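Local coordinates for protein transcriptional regulator (Rhodococcus jostii, PDB 5CYV) that acts as a MarR-family transcriptional regulator of p-hydroxycinnamate metabolism, binding p-coumaroyl-CoA as ligand and probably DNA, at the interface of chains A and B. Residues are numbered along the deposited sequence; one frame, centred on the assembly and turned at random. Chains: chain A/B, Transcriptional regulator.

The interface of chains A and B. Residues chain A 11, 14-15, 136; chain B 15, 121, 132, 136.
A:Leu15 and A:Ile11, one turn apart on helix 11-30 of chain A, pack against B:Phe121, B:Met132 and B:Leu136 of chain B. The partners come from the end of helix 100-121 and from helix 126-140. A:Leu15 divides its two methyls between different neighbours. A:Leu15 CD1 meets the ring of B:Phe121, 3.3 Å from its CE1, a tight fit; the two side chains approach from opposite directions. CD2 turns to B:Leu136 and to the partner copy of its own residue, where A:Leu15 CD2 lies 3.8 Å from B:Leu15 CD2. Those two leucines cross at about a right angle. B:Leu136 reaches in with one methyl, its CD1 3.7 Å from A:Leu15 CG. The same methyl touches A:Ile11 CD1, which places it between two residues of one helix. B:Leu136 CB also rests on A:Leu14 CB, 3.9 Å away.

A:Ile11 works with both of its branches. The CG2 methyl of A:Ile11 lies over one face of the B:Phe121 ring, 3.8 Å from its centroid and offset toward the rim. The other branch runs with CG1 opposite the backbone N (chi1 -171°), and chi2 (74°) then turns the A:Ile11 CD1 methyl to B:Met132, 3.7 Å from its CG. The two side chains cross at about a right angle. A:Leu136 CD1 packs 3.8 Å from B:Leu15 CD2, repeating the pairing of B:Leu136 with A:Leu15 with the chains exchanged.

With an alanine at A:Leu15, both methyl branches would be gone, and B:Phe121 and B:Leu136 would probably lose much of their packing and be less firmly held.

The side-chain contacts described are apolar. The Leu15 pair maps onto itself under the two-fold; the other contacts have twins. The patch joins the N-terminal and C-terminal helices of the two subunits, the usual dimerisation region of MarR proteins. It helps hold the dimer together and thereby probably sets the spacing of the two winged helix-turn-helix domains for DNA.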
ATOM      1  N   ILE A  11     -11.599   2.384   3.625  1.00 19.89           N
ATOM      2  CA  ILE A  11     -11.099   1.451   2.615  1.00 18.91           C
ATOM      3  C   ILE A  11      -9.751   1.898   2.054  1.00 17.49           C
ATOM      4  O   ILE A  11      -8.931   1.036   1.712  1.00 19.27           O
ATOM      5  CB  ILE A  11     -12.105   1.279   1.479  1.00 24.31           C
ATOM      6  CG1 ILE A  11     -11.693   0.158   0.535  1.00 25.80           C
ATOM      7  CG2 ILE A  11     -12.391   2.601   0.730  1.00 25.53           C
ATOM      8  CD1 ILE A  11     -11.905  -1.176   1.136  1.00 31.50           C
ATOM      9  N   LEU A  14      -7.153   0.867   4.554  1.00 16.96           N
ATOM     10  CA  LEU A  14      -6.981  -0.576   4.513  1.00 17.09           C
ATOM     11  C   LEU A  14      -6.220  -1.056   3.293  1.00 16.40           C
ATOM     12  O   LEU A  14      -5.409  -1.993   3.386  1.00 17.18           O
ATOM     13  CB  LEU A  14      -8.358  -1.233   4.603  1.00 16.47           C
ATOM     14  CG  LEU A  14      -9.038  -1.012   5.964  1.00 20.17           C
ATOM     15  CD1 LEU A  14     -10.553  -1.408   5.872  1.00 19.75           C
ATOM     16  CD2 LEU A  14      -8.309  -1.857   7.066  1.00 20.47           C
ATOM     17  N   LEU A  15      -6.558  -0.521   2.113  1.00 16.79           N
ATOM     18  CA  LEU A  15      -5.819  -0.911   0.927  1.00 16.68           C
ATOM     19  C   LEU A  15      -4.352  -0.548   1.000  1.00 18.09           C
ATOM     20  O   LEU A  15      -3.483  -1.380   0.658  1.00 19.30           O
ATOM     21  CB  LEU A  15      -6.445  -0.206  -0.280  1.00 20.17           C
ATOM     22  CG  LEU A  15      -7.626  -0.926  -0.821  1.00 24.80           C
ATOM     23  CD1 LEU A  15      -8.402  -0.031  -1.798  1.00 27.18           C
ATOM     24  CD2 LEU A  15      -7.173  -2.250  -1.556  1.00 25.75           C
ATOM     25  N   LEU A 136      -9.741  -4.110  -8.205  1.00 18.79           N
ATOM     26  CA  LEU A 136      -8.442  -3.398  -8.217  1.00 18.82           C
ATOM     27  C   LEU A 136      -7.976  -3.074  -9.639  1.00 21.47           C
ATOM     28  O   LEU A 136      -7.419  -2.016  -9.908  1.00 18.25           O
ATOM     29  CB  LEU A 136      -7.355  -4.202  -7.492  1.00 18.09           C
ATOM     30  CG  LEU A 136      -7.705  -4.394  -5.996  1.00 19.21           C
ATOM     31  CD1 LEU A 136      -6.730  -5.426  -5.405  1.00 22.01           C
ATOM     32  CD2 LEU A 136      -7.632  -3.082  -5.254  1.00 26.27           C
TER
ATOM     33  N   LEU B  15      -2.814  -5.149  -5.084  1.00 17.35           N
ATOM     34  CA  LEU B  15      -2.937  -4.504  -3.772  1.00 16.88           C
ATOM     35  C   LEU B  15      -1.853  -3.454  -3.605  1.00 18.21           C
ATOM     36  O   LEU B  15      -2.129  -2.339  -3.113  1.00 19.26           O
ATOM     37  CB  LEU B  15      -2.860  -5.548  -2.676  1.00 17.13           C
ATOM     38  CG  LEU B  15      -4.172  -6.365  -2.552  1.00 18.54           C
ATOM     39  CD1 LEU B  15      -3.878  -7.684  -1.793  1.00 22.00           C
ATOM     40  CD2 LEU B  15      -5.360  -5.608  -1.852  1.00 17.75           C
ATOM     41  N   PHE B 121     -12.685   5.385  -5.375  1.00 22.45           N
ATOM     42  CA  PHE B 121     -13.685   4.487  -4.744  1.00 23.21           C
ATOM     43  C   PHE B 121     -15.124   4.885  -4.931  1.00 28.97           C
ATOM     44  O   PHE B 121     -16.003   4.044  -4.731  1.00 25.37           O
ATOM     45  CB  PHE B 121     -13.441   4.365  -3.248  1.00 23.49           C
ATOM     46  CG  PHE B 121     -12.038   3.991  -2.890  1.00 24.37           C
ATOM     47  CD1 PHE B 121     -11.484   2.815  -3.398  1.00 28.44           C
ATOM     48  CD2 PHE B 121     -11.297   4.779  -2.059  1.00 26.32           C
ATOM     49  CE1 PHE B 121     -10.192   2.479  -3.076  1.00 29.61           C
ATOM     50  CE2 PHE B 121      -9.982   4.437  -1.751  1.00 25.18           C
ATOM     51  CZ  PHE B 121      -9.458   3.299  -2.254  1.00 26.15           C
ATOM     52  N   MET B 132     -14.770  -5.777   0.061  1.00 19.21           N
ATOM     53  CA  MET B 132     -13.333  -5.481   0.095  1.00 19.97           C
ATOM     54  C   MET B 132     -12.913  -5.021   1.511  1.00 20.35           C
ATOM     55  O   MET B 132     -11.885  -5.471   2.030  1.00 19.43           O
ATOM     56  CB  MET B 132     -13.008  -4.418  -0.933  1.00 21.73           C
ATOM     57  CG  MET B 132     -11.557  -4.168  -1.006  1.00 32.13           C
ATOM     58  SD  MET B 132     -11.152  -3.361  -2.582  1.00 45.78           S
ATOM     59  CE  MET B 132     -11.954  -4.513  -3.656  1.00 37.20           C
ATOM     60  N   LEU B 136     -10.162  -6.946   3.704  1.00 19.19           N
ATOM     61  CA  LEU B 136      -8.882  -6.294   4.044  1.00 19.47           C
ATOM     62  C   LEU B 136      -8.762  -6.216   5.576  1.00 20.51           C
ATOM     63  O   LEU B 136      -7.667  -6.407   6.117  1.00 21.04           O
ATOM     64  CB  LEU B 136      -8.797  -4.911   3.436  1.00 19.53           C
ATOM     65  CG  LEU B 136      -8.772  -4.943   1.899  1.00 20.03           C
ATOM     66  CD1 LEU B 136      -8.898  -3.505   1.474  1.00 21.31           C
ATOM     67  CD2 LEU B 136      -7.470  -5.531   1.355  1.00 23.00           C
TER